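Fructose-1,6-bisphosphatase/inositol-1-monophosphatase (Thermotoga maritima, PDB 2P3V) is a magnesium-dependent phosphatase of broad specificity that hydrolyses fructose 1,6-bisphosphate and inositol monophosphates. Local coordinates at residues G148-Y153 with I171-S176. Residues are numbered along the deposited sequence; the frame is centred on the assembly and turned at random.
Sequences GSTGSY and IRILGS. With SRT (S,R meso-tartaric acid), chain E; SRT (S,R meso-tartaric acid), chain F.
The guanidinium of Arg172, whose backbone pairs with Gly148 and Thr150, meets the chain F tartrate obliquely: its NH2 is 3.2 Å from O41 of that tartrate in a weak bond, while NE donates to Asn86 OD1 of the second subunit. The other flat group, the poorly ordered Tyr153 ring, has the Gly151 carbonyl carbon over one face, nearer the ring's edge than its centre, and its OH lies 2.7 Å from O1 of the chain E tartrate. The contact joins the two parallel strands of a beta-alpha-beta unit, 147-150 and 170-172, connected through helix 157-164. Two backbone bonds establish the register: Arg172 N to Gly148 O, with an angle of 172° at the hydrogen, and Thr150 N to Arg172 O at 3.1 Å. Ser149 and Arg172 share a sheet face, CB to CB 4.1 Å, but a bend in the arginine (chi2 -69°) takes its end away from the serine toward the subunit interface. With a leucine replacing Arg172, which probably binds substrate, as in related enzymes, Asn86 of the second subunit would probably be left without this charged donor. On the opposite face Ile171 CD1 sits 3.7 Å from Gly148 CA, so that a CB on Gly148 would be pressed tightly against CD1. Further along, Ile173 CG2 comes within 3.5 Å of Ser152 OG, the same oxygen that makes a weak bond to O41 of the chain E tartrate.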
loop_
_atom_site.group_PDB
_atom_site.type_symbol
_atom_site.label_atom_id
_atom_site.label_comp_id
_atom_site.label_asym_id
_atom_site.label_seq_id
_atom_site.Cartn_x
_atom_site.Cartn_y
_atom_site.Cartn_z
ATOM N N GLY A 148 3.526 25.781 -4.772
ATOM C CA GLY A 148 3.856 25.579 -6.166
ATOM C C GLY A 148 4.930 24.517 -6.242
ATOM O O GLY A 148 5.260 23.875 -5.242
ATOM N N SER A 149 5.474 24.317 -7.430
ATOM C CA SER A 149 6.530 23.336 -7.611
ATOM C C SER A 149 7.176 23.558 -8.962
ATOM O O SER A 149 6.606 24.214 -9.829
ATOM C CB SER A 149 5.969 21.915 -7.526
ATOM O OG SER A 149 4.941 21.728 -8.477
ATOM N N THR A 150 8.373 23.020 -9.139
ATOM C CA THR A 150 9.078 23.178 -10.396
ATOM C C THR A 150 10.068 22.044 -10.587
ATOM O O THR A 150 10.253 21.207 -9.702
ATOM C CB THR A 150 9.840 24.517 -10.441
ATOM O OG1 THR A 150 10.438 24.687 -11.732
ATOM C CG2 THR A 150 10.931 24.544 -9.385
ATOM N N GLY A 151 10.694 22.011 -11.755
ATOM C CA GLY A 151 11.675 20.983 -12.023
ATOM C C GLY A 151 13.056 21.499 -11.667
ATOM O O GLY A 151 13.212 22.660 -11.282
ATOM N N SER A 152 14.060 20.634 -11.783
ATOM C CA SER A 152 15.430 21.016 -11.483
ATOM C C SER A 152 16.123 21.510 -12.754
ATOM O O SER A 152 16.615 20.712 -13.555
ATOM C CB SER A 152 16.183 19.829 -10.886
ATOM O OG SER A 152 15.686 19.528 -9.592
ATOM N N TYR A 153 16.144 22.832 -12.928
ATOM C CA TYR A 153 16.756 23.468 -14.094
ATOM C C TYR A 153 17.844 24.456 -13.675
ATOM O O TYR A 153 17.607 25.373 -12.882
ATOM C CB TYR A 153 15.682 24.188 -14.915
ATOM C CG TYR A 153 14.411 23.378 -15.058
ATOM C CD1 TYR A 153 14.437 22.091 -15.604
ATOM C CD2 TYR A 153 13.189 23.872 -14.599
ATOM C CE1 TYR A 153 13.278 21.313 -15.685
ATOM C CE2 TYR A 153 12.024 23.101 -14.675
ATOM C CZ TYR A 153 12.077 21.825 -15.218
ATOM O OH TYR A 153 10.934 21.066 -15.291
ATOM N N ILE A 171 7.644 25.828 -1.974
ATOM C CA ILE A 171 7.836 25.461 -3.365
ATOM C C ILE A 171 8.537 24.121 -3.284
ATOM O O ILE A 171 9.575 23.986 -2.632
ATOM C CB ILE A 171 8.675 26.482 -4.162
ATOM C CG1 ILE A 171 7.951 27.836 -4.212
ATOM C CG2 ILE A 171 8.859 25.986 -5.596
ATOM C CD1 ILE A 171 6.604 27.811 -4.941
ATOM N N ARG A 172 7.930 23.128 -3.924
ATOM C CA ARG A 172 8.433 21.762 -3.926
ATOM C C ARG A 172 9.206 21.370 -5.178
ATOM O O ARG A 172 8.946 21.872 -6.271
ATOM C CB ARG A 172 7.264 20.781 -3.772
ATOM C CG ARG A 172 6.459 20.929 -2.502
ATOM C CD ARG A 172 7.268 20.510 -1.290
ATOM N NE ARG A 172 6.580 20.839 -0.044
ATOM C CZ ARG A 172 7.131 21.519 0.956
ATOM N NH1 ARG A 172 6.425 21.773 2.047
ATOM N NH2 ARG A 172 8.386 21.947 0.867
ATOM N N ILE A 173 10.160 20.467 -4.997
ATOM C CA ILE A 173 10.926 19.922 -6.102
ATOM C C ILE A 173 10.862 18.422 -5.805
ATOM O O ILE A 173 11.567 17.910 -4.919
ATOM C CB ILE A 173 12.380 20.425 -6.117
ATOM C CG1 ILE A 173 12.410 21.950 -6.258
ATOM C CG2 ILE A 173 13.111 19.818 -7.300
ATOM C CD1 ILE A 173 13.798 22.560 -6.170
ATOM N N LEU A 174 9.987 17.740 -6.546
ATOM C CA LEU A 174 9.715 16.314 -6.363
ATOM C C LEU A 174 10.506 15.339 -7.207
ATOM O O LEU A 174 10.768 14.213 -6.773
ATOM C CB LEU A 174 8.224 16.060 -6.576
ATOM C CG LEU A 174 7.300 16.964 -5.764
ATOM C CD1 LEU A 174 5.877 16.701 -6.188
ATOM C CD2 LEU A 174 7.487 16.709 -4.274
ATOM N N GLY A 175 10.848 15.740 -8.426
ATOM C CA GLY A 175 11.644 14.866 -9.270
ATOM C C GLY A 175 11.002 13.971 -10.321
ATOM O O GLY A 175 11.692 13.115 -10.887
ATOM N N SER A 176 9.702 14.127 -10.570
ATOM C CA SER A 176 9.019 13.350 -11.611
ATOM C C SER A 176 8.049 14.306 -12.317
ATOM O O SER A 176 7.002 14.634 -11.784
ATOM C CB SER A 176 8.263 12.161 -11.008
ATOM O OG SER A 176 7.672 11.363 -12.029
HETATM O O1 SRT E . 11.375 18.503 -14.463
HETATM O O11 SRT E . 12.040 17.131 -16.236
HETATM C C1 SRT E . 12.183 17.632 -15.104
HETATM C C2 SRT E . 13.388 17.287 -14.215
HETATM O O2 SRT E . 14.143 16.405 -15.011
HETATM C C3 SRT E . 12.895 16.593 -12.882
HETATM O O3 SRT E . 11.981 17.435 -12.080
HETATM C C4 SRT E . 14.139 16.281 -12.056
HETATM O O4 SRT E . 14.697 15.167 -12.461
HETATM O O41 SRT E . 14.536 16.962 -11.151
HETATM O O1 SRT F . 8.935 22.315 8.945
HETATM O O11 SRT F . 7.122 20.926 8.439
HETATM C C1 SRT F . 8.031 21.722 8.130
HETATM C C2 SRT F . 8.248 22.179 6.666
HETATM O O2 SRT F . 7.252 21.504 5.929
HETATM C C3 SRT F . 9.711 21.810 6.164
HETATM O O3 SRT F . 10.793 22.434 6.967
HETATM C C4 SRT F . 9.820 22.305 4.720
HETATM O O4 SRT F . 9.923 23.588 4.693
HETATM O O41 SRT F . 9.823 21.612 3.751
#